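Local coordinates for Lactamase_B domain-containing protein (Pontibacter korlensis, PDB 6XFR) that probably hydrolyses beta-lactam antibiotics to substituted beta-amino acids, as a zinc-dependent class B1 metallo-beta-lactamase, at residues S22-H27 with T49-E54; P55-L60 with M87-R92; C74-W79 with V97-L102; E133-G138 with I185-Q190. All coordinates share one frame; numbering follows the deposited sequence.

Interaction 1 (S22-H27 with T49-E54); sequences SYKTYH and TGWGKE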
loop_
_atom_site.group_PDB
_atom_site.type_symbol
_atom_site.label_atom_id
_atom_site.label_comp_id
_atom_site.label_asym_id
_atom_site.label_seq_id
_atom_site.Cartn_x
_atom_site.Cartn_y
_atom_site.Cartn_z
ATOM N N SER B 22 -14.138 2.727 3.309
ATOM C CA SER B 22 -15.334 3.529 3.516
ATOM C C SER B 22 -14.909 4.960 3.815
ATOM O O SER B 22 -13.852 5.206 4.401
ATOM C CB SER B 22 -16.155 2.976 4.698
ATOM O OG SER B 22 -16.943 1.841 4.376
ATOM N N TYR B 23 -15.746 5.910 3.438
ATOM C CA TYR B 23 -15.399 7.292 3.707
ATOM C C TYR B 23 -16.488 7.937 4.542
ATOM O O TYR B 23 -17.658 7.548 4.488
ATOM C CB TYR B 23 -15.142 8.092 2.402
ATOM C CG TYR B 23 -13.980 7.543 1.591
ATOM C CD1 TYR B 23 -14.206 6.804 0.435
ATOM C CD2 TYR B 23 -12.667 7.715 2.008
ATOM C CE1 TYR B 23 -13.158 6.266 -0.300
ATOM C CE2 TYR B 23 -11.607 7.178 1.285
ATOM C CZ TYR B 23 -11.857 6.454 0.125
ATOM O OH TYR B 23 -10.811 5.932 -0.617
ATOM N N LYS B 24 -16.065 8.924 5.320
ATOM C CA LYS B 24 -16.931 9.815 6.066
ATOM C C LYS B 24 -16.160 11.103 6.243
ATOM O O LYS B 24 -14.993 11.070 6.633
ATOM C CB LYS B 24 -17.280 9.247 7.433
ATOM C CG LYS B 24 -18.235 8.120 7.384
ATOM C CD LYS B 24 -19.170 8.173 8.554
ATOM C CE LYS B 24 -20.094 6.994 8.460
ATOM N NZ LYS B 24 -20.012 6.390 7.092
ATOM N N THR B 25 -16.822 12.230 6.040
ATOM C CA THR B 25 -16.172 13.506 6.293
ATOM C C THR B 25 -16.499 13.928 7.719
ATOM O O THR B 25 -17.669 13.924 8.126
ATOM C CB THR B 25 -16.598 14.565 5.260
ATOM O OG1 THR B 25 -15.795 15.745 5.422
ATOM C CG2 THR B 25 -18.074 14.930 5.382
ATOM N N TYR B 26 -15.456 14.256 8.481
ATOM C CA TYR B 26 -15.554 14.553 9.908
ATOM C C TYR B 26 -15.001 15.949 10.138
ATOM O O TYR B 26 -13.782 16.152 10.092
ATOM C CB TYR B 26 -14.767 13.553 10.751
ATOM C CG TYR B 26 -15.564 12.419 11.323
ATOM C CD1 TYR B 26 -16.404 11.659 10.522
ATOM C CD2 TYR B 26 -15.452 12.092 12.662
ATOM C CE1 TYR B 26 -17.120 10.615 11.043
ATOM C CE2 TYR B 26 -16.160 11.050 13.193
ATOM C CZ TYR B 26 -16.996 10.314 12.382
ATOM O OH TYR B 26 -17.718 9.270 12.916
ATOM N N HIS B 27 -15.892 16.913 10.382
ATOM C CA HIS B 27 -15.445 18.263 10.684
ATOM C C HIS B 27 -14.755 18.785 9.437
ATOM O O HIS B 27 -15.380 19.064 8.415
ATOM C CB HIS B 27 -14.524 18.272 11.904
ATOM C CG HIS B 27 -14.885 17.254 12.944
ATOM N ND1 HIS B 27 -16.190 16.953 13.266
ATOM C CD2 HIS B 27 -14.114 16.423 13.688
ATOM C CE1 HIS B 27 -16.209 16.002 14.183
ATOM N NE2 HIS B 27 -14.961 15.660 14.456
ATOM N N THR B 49 -17.028 -4.706 8.348
ATOM C CA THR B 49 -18.097 -4.232 7.498
ATOM C C THR B 49 -17.708 -2.858 6.975
ATOM O O THR B 49 -16.723 -2.265 7.405
ATOM C CB THR B 49 -19.401 -4.165 8.295
ATOM O OG1 THR B 49 -19.211 -3.273 9.411
ATOM C CG2 THR B 49 -19.804 -5.544 8.808
ATOM N N GLY B 50 -18.509 -2.313 6.082
ATOM C CA GLY B 50 -18.352 -0.919 5.748
ATOM C C GLY B 50 -18.577 -0.049 6.972
ATOM O O GLY B 50 -18.982 -0.478 8.046
ATOM N N TRP B 51 -18.301 1.225 6.788
ATOM C CA TRP B 51 -18.512 2.199 7.841
ATOM C C TRP B 51 -19.993 2.574 7.831
ATOM O O TRP B 51 -20.396 3.685 7.489
ATOM C CB TRP B 51 -17.603 3.389 7.592
ATOM C CG TRP B 51 -17.415 4.204 8.736
ATOM C CD1 TRP B 51 -18.099 4.130 9.893
ATOM C CD2 TRP B 51 -16.475 5.267 8.875
ATOM N NE1 TRP B 51 -17.646 5.084 10.764
ATOM C CE2 TRP B 51 -16.642 5.796 10.164
ATOM C CE3 TRP B 51 -15.503 5.816 8.037
ATOM C CZ2 TRP B 51 -15.884 6.856 10.638
ATOM C CZ3 TRP B 51 -14.749 6.871 8.504
ATOM C CH2 TRP B 51 -14.944 7.381 9.791
ATOM N N GLY B 52 -20.819 1.592 8.149
ATOM C CA GLY B 52 -22.256 1.762 8.181
ATOM C C GLY B 52 -22.935 1.006 7.050
ATOM O O GLY B 52 -22.301 0.385 6.194
ATOM N N LYS B 53 -24.256 1.136 7.040
ATOM C CA LYS B 53 -25.126 0.388 6.129
ATOM C C LYS B 53 -24.818 0.692 4.667
ATOM O O LYS B 53 -24.671 -0.227 3.846
ATOM C CB LYS B 53 -26.591 0.710 6.445
ATOM C CG LYS B 53 -27.653 0.100 5.519
ATOM C CD LYS B 53 -29.093 0.562 5.931
ATOM C CE LYS B 53 -29.040 1.960 6.609
ATOM N NZ LYS B 53 -30.345 2.648 6.907
ATOM N N GLU B 54 -24.781 1.980 4.307
ATOM C CA GLU B 54 -24.662 2.332 2.897
ATOM C C GLU B 54 -23.321 1.901 2.287
ATOM O O GLU B 54 -23.306 1.347 1.180
ATOM C CB GLU B 54 -24.877 3.827 2.706
ATOM C CG GLU B 54 -24.900 4.196 1.247
ATOM C CD GLU B 54 -26.092 3.584 0.538
ATOM O OE1 GLU B 54 -27.239 3.973 0.865
ATOM O OE2 GLU B 54 -25.879 2.696 -0.322
#
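K24 and W51 form a cation-pi and CH-pi contact between the end of strand 17-25 and the loop that leads into helix 53-67. The aliphatic part of K24 lies over one indole face, with CG over the six-membered ring of W51, 3.7 Å from its centroid. The lysine chain, bent at chi2 and again at chi4, continues across the face, and NZ lies over the five-membered ring. From there NZ also donates to the carbonyl O of W51 at 2.8 Å, in the plane of that carbonyl, so the ammonium is held by a ring face and a backbone oxygen of one and the same residue. A second bond has W51 as donor: W51 N gives its hydrogen to S22 OG at 2.8 Å, nearly straight (167°). W51 CG stands anti to the backbone N (chi1 -162°), and Y26 meets the CZ2 side of the indole obliquely, with Y26 OH 3.8 Å from W51 CZ2. The W51 side chain also touches V31 and S33 of strand 30-40, and it comes within about 3 Å of that of the zinc ligand D82. From its loop, W51 thus packs between the hairpin of strands 17-25 and 30-40 and the metal site, consistent with the mobile hairpin loop beside the active site of B1 metallo-beta-lactamases.

Interaction 2 (P55-L60 with M87-R92); sequences PTEELL and MEAVQR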
loop_
_atom_site.group_PDB
_atom_site.type_symbol
_atom_site.label_atom_id
_atom_site.label_comp_id
_atom_site.label_asym_id
_atom_site.label_seq_id
_atom_site.Cartn_x
_atom_site.Cartn_y
_atom_site.Cartn_z
ATOM N N PRO B 55 -22.181 2.129 2.952
ATOM C CA PRO B 55 -20.939 1.527 2.462
ATOM C C PRO B 55 -20.996 0.011 2.414
ATOM O O PRO B 55 -20.363 -0.607 1.547
ATOM C CB PRO B 55 -19.896 2.001 3.485
ATOM C CG PRO B 55 -20.471 3.182 4.094
ATOM C CD PRO B 55 -21.934 2.966 4.135
ATOM N N THR B 56 -21.735 -0.617 3.330
ATOM C CA THR B 56 -21.743 -2.073 3.355
ATOM C C THR B 56 -22.595 -2.649 2.224
ATOM O O THR B 56 -22.245 -3.704 1.668
ATOM C CB THR B 56 -22.186 -2.564 4.740
ATOM O OG1 THR B 56 -21.297 -2.023 5.733
ATOM C CG2 THR B 56 -22.135 -4.076 4.821
ATOM N N GLU B 57 -23.672 -1.952 1.828
ATOM C CA GLU B 57 -24.453 -2.420 0.685
ATOM C C GLU B 57 -23.646 -2.345 -0.610
ATOM O O GLU B 57 -23.677 -3.280 -1.422
ATOM C CB GLU B 57 -25.715 -1.574 0.534
ATOM C CG GLU B 57 -26.521 -1.371 1.801
ATOM C CD GLU B 57 -27.528 -2.468 2.028
ATOM O OE1 GLU B 57 -28.741 -2.153 2.138
ATOM O OE2 GLU B 57 -27.099 -3.644 2.095
ATOM N N GLU B 58 -22.901 -1.242 -0.803
ATOM C CA GLU B 58 -21.951 -1.115 -1.912
ATOM C C GLU B 58 -20.924 -2.237 -1.893
ATOM O O GLU B 58 -20.641 -2.857 -2.924
ATOM C CB GLU B 58 -21.273 0.257 -1.876
ATOM C CG GLU B 58 -22.175 1.402 -2.321
ATOM C CD GLU B 58 -21.546 2.799 -2.170
ATOM O OE1 GLU B 58 -22.150 3.783 -2.654
ATOM O OE2 GLU B 58 -20.456 2.918 -1.573
ATOM N N LEU B 59 -20.329 -2.487 -0.728
ATOM C CA LEU B 59 -19.359 -3.564 -0.604
ATOM C C LEU B 59 -19.968 -4.895 -1.035
ATOM O O LEU B 59 -19.379 -5.637 -1.824
ATOM C CB LEU B 59 -18.833 -3.616 0.835
ATOM C CG LEU B 59 -17.830 -4.684 1.301
ATOM C CD1 LEU B 59 -16.733 -4.874 0.295
ATOM C CD2 LEU B 59 -17.243 -4.265 2.622
ATOM N N LEU B 60 -21.156 -5.219 -0.546
ATOM C CA LEU B 60 -21.778 -6.458 -0.999
ATOM C C LEU B 60 -21.980 -6.439 -2.511
ATOM O O LEU B 60 -21.560 -7.364 -3.214
ATOM C CB LEU B 60 -23.088 -6.700 -0.246
ATOM C CG LEU B 60 -22.837 -6.975 1.252
ATOM C CD1 LEU B 60 -24.117 -6.975 2.074
ATOM C CD2 LEU B 60 -22.039 -8.235 1.485
ATOM N N MET B 87 -23.112 -4.464 10.131
ATOM C CA MET B 87 -23.456 -5.842 10.490
ATOM C C MET B 87 -24.906 -6.172 10.144
ATOM O O MET B 87 -25.197 -7.228 9.565
ATOM C CB MET B 87 -23.210 -6.067 11.978
ATOM C CG MET B 87 -23.891 -7.289 12.568
ATOM S SD MET B 87 -23.356 -7.641 14.271
ATOM C CE MET B 87 -23.737 -6.111 15.122
ATOM N N GLU B 88 -25.836 -5.310 10.557
ATOM C CA GLU B 88 -27.238 -5.508 10.203
ATOM C C GLU B 88 -27.397 -5.683 8.692
ATOM O O GLU B 88 -28.132 -6.564 8.228
ATOM C CB GLU B 88 -28.069 -4.344 10.742
ATOM C CG GLU B 88 -27.931 -4.221 12.263
ATOM C CD GLU B 88 -28.085 -2.786 12.806
ATOM O OE1 GLU B 88 -28.119 -1.817 12.003
ATOM O OE2 GLU B 88 -28.162 -2.632 14.056
ATOM N N ALA B 89 -26.722 -4.839 7.902
ATOM C CA ALA B 89 -26.770 -4.993 6.452
ATOM C C ALA B 89 -26.220 -6.357 6.018
ATOM O O ALA B 89 -26.745 -6.988 5.092
ATOM C CB ALA B 89 -25.994 -3.856 5.802
ATOM N N VAL B 90 -25.156 -6.820 6.669
ATOM C CA VAL B 90 -24.575 -8.119 6.340
ATOM C C VAL B 90 -25.533 -9.250 6.709
ATOM O O VAL B 90 -25.763 -10.175 5.920
ATOM C CB VAL B 90 -23.209 -8.259 7.045
ATOM C CG1 VAL B 90 -22.747 -9.699 7.102
ATOM C CG2 VAL B 90 -22.186 -7.375 6.389
ATOM N N GLN B 91 -26.116 -9.185 7.910
ATOM C CA GLN B 91 -26.954 -10.265 8.413
ATOM C C GLN B 91 -28.282 -10.350 7.659
ATOM O O GLN B 91 -28.858 -11.438 7.515
ATOM C CB GLN B 91 -27.215 -10.039 9.892
ATOM C CG GLN B 91 -26.069 -10.428 10.785
ATOM C CD GLN B 91 -26.351 -10.117 12.247
ATOM O OE1 GLN B 91 -27.080 -9.188 12.553
ATOM N NE2 GLN B 91 -25.795 -10.920 13.150
ATOM N N ARG B 92 -28.771 -9.219 7.151
ATOM C CA ARG B 92 -29.955 -9.240 6.317
ATOM C C ARG B 92 -29.758 -9.991 5.010
ATOM O O ARG B 92 -30.744 -10.242 4.317
ATOM C CB ARG B 92 -30.383 -7.846 5.975
ATOM C CG ARG B 92 -31.640 -7.860 5.239
ATOM C CD ARG B 92 -32.250 -6.537 5.370
ATOM N NE ARG B 92 -32.150 -5.810 4.121
ATOM C CZ ARG B 92 -33.060 -5.891 3.162
ATOM N NH1 ARG B 92 -34.134 -6.661 3.337
ATOM N NH2 ARG B 92 -32.907 -5.190 2.050
#
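T56 meets A89 and V90 where helix 53-67 packs against the short helix 87-91. The short segments cross at -38°, with axes 9.2 Å apart at closest approach. Packing is closest around the methyl of T56: CG2 lies 3.7 Å from V90 CG2, the two side chains crossing at about a right angle, and 4.0 Å from A89 CB, which points toward helix 53-67. T56 CG2 stands anti to its backbone N (chi1 -58° places OG1 beside that N), which gives the methyl to the interface while OG1 bonds back to G52 O at the start of its own helix. Toward the outside the contact thins. L60 reaches across with CD1, 4.0 Å from A89 O, and the E57 chain is bent at chi2, its OE2 lying 3.9 Å from A89 CB. The exposed R92 lies beyond, its NH2 still 5.2 Å from E57 OE1, so these opposite charges do not pair and can add at most a weak long-range attraction. The contact is therefore chiefly apolar, made by T56, L60, A89 and V90, and rests on dispersion, with no directional bond found across the two segments.

Interaction 3 (C74-W79 with V97-L102); sequences CVPTHW and VVTSEL. With ZN (zinc ion), chain N.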
loop_
_atom_site.group_PDB
_atom_site.type_symbol
_atom_site.label_atom_id
_atom_site.label_comp_id
_atom_site.label_asym_id
_atom_site.label_seq_id
_atom_site.Cartn_x
_atom_site.Cartn_y
_atom_site.Cartn_z
ATOM N N CYS B 74 -18.305 -12.880 8.044
ATOM C CA CYS B 74 -17.787 -11.545 8.247
ATOM C C CYS B 74 -17.283 -11.448 9.676
ATOM O O CYS B 74 -17.957 -11.875 10.620
ATOM C CB CYS B 74 -18.897 -10.524 7.977
ATOM S SG CYS B 74 -18.636 -8.850 8.597
ATOM N N VAL B 75 -16.119 -10.835 9.842
ATOM C CA VAL B 75 -15.462 -10.885 11.142
ATOM C C VAL B 75 -15.136 -9.452 11.526
ATOM O O VAL B 75 -14.103 -8.929 11.077
ATOM C CB VAL B 75 -14.186 -11.741 11.098
ATOM C CG1 VAL B 75 -13.459 -11.708 12.465
ATOM C CG2 VAL B 75 -14.474 -13.155 10.614
ATOM N N PRO B 76 -15.977 -8.775 12.317
ATOM C CA PRO B 76 -15.605 -7.448 12.822
ATOM C C PRO B 76 -14.473 -7.577 13.810
ATOM O O PRO B 76 -14.324 -8.604 14.472
ATOM C CB PRO B 76 -16.880 -6.939 13.499
ATOM C CG PRO B 76 -17.975 -7.708 12.840
ATOM C CD PRO B 76 -17.393 -9.076 12.563
ATOM N N THR B 77 -13.625 -6.548 13.848
ATOM C CA THR B 77 -12.456 -6.550 14.719
ATOM C C THR B 77 -12.675 -5.837 16.056
ATOM O O THR B 77 -11.801 -5.910 16.927
ATOM C CB THR B 77 -11.265 -5.935 13.988
ATOM O OG1 THR B 77 -11.518 -4.547 13.717
ATOM C CG2 THR B 77 -10.986 -6.701 12.700
ATOM N N HIS B 78 -13.778 -5.121 16.226
ATOM C CA HIS B 78 -14.192 -4.616 17.530
ATOM C C HIS B 78 -15.557 -3.961 17.337
ATOM O O HIS B 78 -16.132 -4.008 16.243
ATOM C CB HIS B 78 -13.112 -3.721 18.150
ATOM C CG HIS B 78 -12.961 -2.380 17.513
ATOM N ND1 HIS B 78 -12.619 -2.215 16.191
ATOM C CD2 HIS B 78 -13.046 -1.137 18.040
ATOM C CE1 HIS B 78 -12.537 -0.925 15.924
ATOM N NE2 HIS B 78 -12.784 -0.250 17.028
ATOM N N TRP B 79 -16.100 -3.385 18.415
ATOM C CA TRP B 79 -17.535 -3.095 18.423
ATOM C C TRP B 79 -17.920 -1.768 17.780
ATOM O O TRP B 79 -19.113 -1.558 17.535
ATOM C CB TRP B 79 -18.084 -3.115 19.856
ATOM C CG TRP B 79 -17.538 -2.084 20.801
ATOM C CD1 TRP B 79 -16.441 -2.205 21.612
ATOM C CD2 TRP B 79 -18.095 -0.795 21.079
ATOM N NE1 TRP B 79 -16.280 -1.072 22.378
ATOM C CE2 TRP B 79 -17.277 -0.187 22.067
ATOM C CE3 TRP B 79 -19.211 -0.094 20.595
ATOM C CZ2 TRP B 79 -17.534 1.092 22.573
ATOM C CZ3 TRP B 79 -19.467 1.179 21.102
ATOM C CH2 TRP B 79 -18.627 1.758 22.080
ATOM N N VAL B 97 -22.177 -13.199 10.903
ATOM C CA VAL B 97 -21.223 -12.300 11.542
ATOM C C VAL B 97 -20.708 -12.984 12.793
ATOM O O VAL B 97 -21.487 -13.547 13.571
ATOM C CB VAL B 97 -21.859 -10.949 11.912
ATOM C CG1 VAL B 97 -20.808 -10.068 12.524
ATOM C CG2 VAL B 97 -22.524 -10.293 10.705
ATOM N N VAL B 98 -19.401 -12.918 13.003
ATOM C CA VAL B 98 -18.740 -13.678 14.054
ATOM C C VAL B 98 -17.736 -12.780 14.746
ATOM O O VAL B 98 -16.903 -12.153 14.080
ATOM C CB VAL B 98 -18.040 -14.921 13.461
ATOM C CG1 VAL B 98 -17.246 -15.659 14.521
ATOM C CG2 VAL B 98 -19.077 -15.853 12.818
ATOM N N THR B 99 -17.768 -12.760 16.082
ATOM C CA THR B 99 -16.915 -11.846 16.830
ATOM C C THR B 99 -16.340 -12.571 18.048
ATOM O O THR B 99 -16.661 -13.725 18.329
ATOM C CB THR B 99 -17.680 -10.553 17.212
ATOM O OG1 THR B 99 -18.573 -10.803 18.292
ATOM C CG2 THR B 99 -18.506 -10.017 16.054
ATOM N N SER B 100 -15.452 -11.897 18.759
ATOM C CA SER B 100 -15.052 -12.376 20.070
ATOM C C SER B 100 -16.218 -12.238 21.049
ATOM O O SER B 100 -17.196 -11.526 20.792
ATOM C CB SER B 100 -13.822 -11.612 20.574
ATOM O OG SER B 100 -14.141 -10.282 20.943
ATOM N N GLU B 101 -16.123 -12.969 22.166
ATOM C CA GLU B 101 -17.158 -12.899 23.193
ATOM C C GLU B 101 -17.309 -11.480 23.709
ATOM O O GLU B 101 -18.423 -10.962 23.798
ATOM C CB GLU B 101 -16.830 -13.832 24.363
ATOM C CG GLU B 101 -17.814 -14.924 24.587
ATOM C CD GLU B 101 -17.563 -15.701 25.895
ATOM O OE1 GLU B 101 -17.563 -15.075 26.987
ATOM O OE2 GLU B 101 -17.388 -16.943 25.838
ATOM N N LEU B 102 -16.191 -10.813 24.016
ATOM C CA LEU B 102 -16.343 -9.493 24.611
ATOM C C LEU B 102 -16.736 -8.451 23.573
ATOM O O LEU B 102 -17.446 -7.495 23.908
ATOM C CB LEU B 102 -15.077 -9.053 25.345
ATOM C CG LEU B 102 -15.217 -7.612 25.858
ATOM C CD1 LEU B 102 -16.467 -7.446 26.706
ATOM C CD2 LEU B 102 -14.009 -7.174 26.661
HETATM ZN ZN ZN N . -12.837 1.931 17.031
#
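P76 and V97 cross at about a right angle, and their meeting is the main side-chain contact between the end of strand 71-75 and the start of strand 98-100. V97 CG1, anti to its backbone N (chi1 -178°), lies 3.6 Å from P76 CD. T99 approaches the same pyrrolidine ring more obliquely, its methyl CG2 3.8 Å from P76 CD; its OG1 takes the crowded position between the backbone N and the carbonyl carbon and bonds to S100 O instead. The proline thus rests against the methyl groups of two residues that flank V98, whose own O lies 3.5 Å from the same CD. The backbones run parallel and are joined by a single bridge, C74 with V97. V98 N donates to C74 O at 3.0 Å, nearly along the C=O axis, while V97 CA and V75 CA add CA-H...O contacts. After P76 the chain of 74-79 turns away from its partner and delivers H78, whose NE2 binds a zinc ion at 2.2 Å; H80 and H141 complete the protein ligands of that metal. V90 of helix 87-91 packs on both C74 and V97, and M87 and Q91 also touch V97. V98 faces V117 and F119 of the parallel strand 117-119, and L84 of helix 81-84 lies against P76.

Interaction 4 (E133-G138 with I185-Q190); sequences EVYFPG and IQRLQQ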
loop_
_atom_site.group_PDB
_atom_site.type_symbol
_atom_site.label_atom_id
_atom_site.label_comp_id
_atom_site.label_asym_id
_atom_site.label_seq_id
_atom_site.Cartn_x
_atom_site.Cartn_y
_atom_site.Cartn_z
ATOM N N GLU B 133 -6.021 -16.366 10.877
ATOM C CA GLU B 133 -5.818 -16.411 12.313
ATOM C C GLU B 133 -6.451 -15.170 12.896
ATOM O O GLU B 133 -6.359 -14.091 12.309
ATOM C CB GLU B 133 -4.342 -16.462 12.656
ATOM C CG GLU B 133 -3.681 -17.682 12.049
ATOM C CD GLU B 133 -2.166 -17.739 12.253
ATOM O OE1 GLU B 133 -1.580 -16.755 12.765
ATOM O OE2 GLU B 133 -1.567 -18.789 11.909
ATOM N N VAL B 134 -7.172 -15.322 13.989
ATOM C CA VAL B 134 -7.686 -14.165 14.694
ATOM C C VAL B 134 -7.022 -14.151 16.058
ATOM O O VAL B 134 -6.800 -15.205 16.654
ATOM C CB VAL B 134 -9.223 -14.172 14.752
ATOM C CG1 VAL B 134 -9.751 -12.803 15.191
ATOM C CG2 VAL B 134 -9.739 -14.460 13.373
ATOM N N TYR B 135 -6.602 -12.978 16.511
ATOM C CA TYR B 135 -5.779 -12.939 17.715
ATOM C C TYR B 135 -6.090 -11.706 18.552
ATOM O O TYR B 135 -6.402 -10.635 18.014
ATOM C CB TYR B 135 -4.288 -12.971 17.371
ATOM C CG TYR B 135 -3.359 -12.798 18.569
ATOM C CD1 TYR B 135 -3.190 -13.808 19.500
ATOM C CD2 TYR B 135 -2.658 -11.632 18.753
ATOM C CE1 TYR B 135 -2.339 -13.661 20.576
ATOM C CE2 TYR B 135 -1.811 -11.477 19.810
ATOM C CZ TYR B 135 -1.646 -12.494 20.725
ATOM O OH TYR B 135 -0.777 -12.302 21.791
ATOM N N PHE B 136 -6.046 -11.893 19.869
ATOM C CA PHE B 136 -6.305 -10.829 20.831
ATOM C C PHE B 136 -5.005 -10.463 21.505
ATOM O O PHE B 136 -4.504 -11.258 22.310
ATOM C CB PHE B 136 -7.333 -11.257 21.885
ATOM C CG PHE B 136 -7.615 -10.188 22.906
ATOM C CD1 PHE B 136 -8.239 -8.997 22.524
ATOM C CD2 PHE B 136 -7.217 -10.353 24.245
ATOM C CE1 PHE B 136 -8.480 -8.010 23.466
ATOM C CE2 PHE B 136 -7.448 -9.375 25.187
ATOM C CZ PHE B 136 -8.083 -8.205 24.814
ATOM N N PRO B 137 -4.401 -9.317 21.193
ATOM C CA PRO B 137 -3.136 -8.921 21.834
ATOM C C PRO B 137 -3.305 -8.116 23.110
ATOM O O PRO B 137 -2.304 -7.820 23.772
ATOM C CB PRO B 137 -2.465 -8.078 20.750
ATOM C CG PRO B 137 -3.601 -7.464 19.999
ATOM C CD PRO B 137 -4.738 -8.457 20.037
ATOM N N GLY B 138 -4.531 -7.762 23.466
ATOM C CA GLY B 138 -4.803 -6.908 24.603
ATOM C C GLY B 138 -5.547 -5.642 24.203
ATOM O O GLY B 138 -5.690 -5.304 23.027
ATOM N N ILE B 185 0.889 -3.701 21.096
ATOM C CA ILE B 185 1.707 -3.556 19.897
ATOM C C ILE B 185 2.890 -4.514 19.947
ATOM O O ILE B 185 3.164 -5.246 18.983
ATOM C CB ILE B 185 2.176 -2.096 19.737
ATOM C CG1 ILE B 185 0.996 -1.207 19.389
ATOM C CG2 ILE B 185 3.311 -2.004 18.663
ATOM C CD1 ILE B 185 0.143 -1.825 18.302
ATOM N N GLN B 186 3.569 -4.568 21.096
ATOM C CA GLN B 186 4.739 -5.423 21.231
ATOM C C GLN B 186 4.371 -6.894 21.132
ATOM O O GLN B 186 5.165 -7.701 20.648
ATOM C CB GLN B 186 5.431 -5.106 22.546
ATOM C CG GLN B 186 5.797 -3.642 22.620
ATOM C CD GLN B 186 6.420 -3.236 23.932
ATOM O OE1 GLN B 186 5.789 -3.296 24.978
ATOM N NE2 GLN B 186 7.675 -2.834 23.884
ATOM N N ARG B 187 3.168 -7.260 21.550
ATOM C CA ARG B 187 2.708 -8.610 21.284
ATOM C C ARG B 187 2.618 -8.841 19.776
ATOM O O ARG B 187 3.164 -9.823 19.252
ATOM C CB ARG B 187 1.361 -8.828 21.969
ATOM C CG ARG B 187 1.443 -9.420 23.357
ATOM C CD ARG B 187 0.179 -9.168 24.195
ATOM N NE ARG B 187 0.453 -9.198 25.642
ATOM C CZ ARG B 187 0.049 -8.289 26.546
ATOM N NH1 ARG B 187 -0.680 -7.224 26.216
ATOM N NH2 ARG B 187 0.385 -8.451 27.816
ATOM N N LEU B 188 2.056 -7.883 19.040
ATOM C CA LEU B 188 2.009 -8.043 17.592
ATOM C C LEU B 188 3.411 -8.165 17.006
ATOM O O LEU B 188 3.672 -9.041 16.166
ATOM C CB LEU B 188 1.282 -6.862 16.976
ATOM C CG LEU B 188 -0.184 -6.722 17.347
ATOM C CD1 LEU B 188 -0.767 -5.577 16.540
ATOM C CD2 LEU B 188 -0.913 -8.010 17.080
ATOM N N GLN B 189 4.341 -7.308 17.443
ATOM C CA GLN B 189 5.697 -7.401 16.917
ATOM C C GLN B 189 6.332 -8.742 17.239
ATOM O O GLN B 189 7.130 -9.242 16.447
ATOM C CB GLN B 189 6.578 -6.295 17.456
ATOM C CG GLN B 189 6.248 -4.915 16.989
ATOM C CD GLN B 189 7.066 -3.930 17.761
ATOM O OE1 GLN B 189 7.265 -4.130 18.965
ATOM N NE2 GLN B 189 7.579 -2.871 17.095
ATOM N N GLN B 190 5.994 -9.356 18.374
ATOM C CA GLN B 190 6.658 -10.609 18.694
ATOM C C GLN B 190 5.981 -11.820 18.069
ATOM O O GLN B 190 6.659 -12.818 17.796
ATOM C CB GLN B 190 6.733 -10.788 20.225
ATOM C CG GLN B 190 8.136 -11.198 20.729
ATOM C CD GLN B 190 9.235 -10.175 20.356
ATOM O OE1 GLN B 190 9.136 -8.977 20.664
ATOM N NE2 GLN B 190 10.269 -10.651 19.660
#
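A strand-on-helix contact of the second half of the metallo-beta-lactamase fold brings Y135 and P137, at the end of strand 130-135 and just past it, against R187 and L188 of helix 181-191. The apolar centre is L188 CD2, which lies 4.0 Å from P137 CB and equally near P137 CG, the two side chains crossing obliquely. The same methyl approaches the Y135 ring at its edge, close to the ring plane, L188 CD2 lying 4.4 Å from Y135 CD2. L188 CG stands anti to the carbonyl carbon (chi1 -64°), and the end of the side chain comes nearer the strand than its start. R187 works on the outer side. Its aliphatic chain passes the tip of the tyrosine at about a right angle, with CG 4.0 Å from Y135 OH, and the phenol and guanidinium planes stand 59° apart. The extended chain, from CG to NE, runs on to P137 O, which lies at the guanidinium edge; an NH1 bond to this oxygen is possible, but doubtful because the place of the oxygen is less sure. Strand 147-150 joins the contact through V147, which touches both Y135 and L188. R191, further along the helix, makes a cation-pi contact with Y135. Elsewhere on the helix, I185 packs on T214 and L215, so helix 181-191 connects the strand to helix 209-217.

In the fold
Interactions 1, 2 and 3 form a continuous region. Interactions 1 and 2 share helix 53-67 and meet where G50 N lies 2.8 Å from T56 OG1; interactions 2 and 3 meet where V90 CG1 lies 3.7 Å from V97 CG2. T49 CG2, 3.5 Å from C74 SG, ties interaction 1 to interaction 3. Interaction 4 stands apart: its centre is about 26 Å from that of interaction 1, on the other side of the chain's centre, and its nearest atoms are about 5 Å from interaction 3. Two of them adjoin the metal centre: interaction 3 supplies the zinc ligand H78, and W51 of interaction 1 lies beside D82, which binds zinc with C160 and H202.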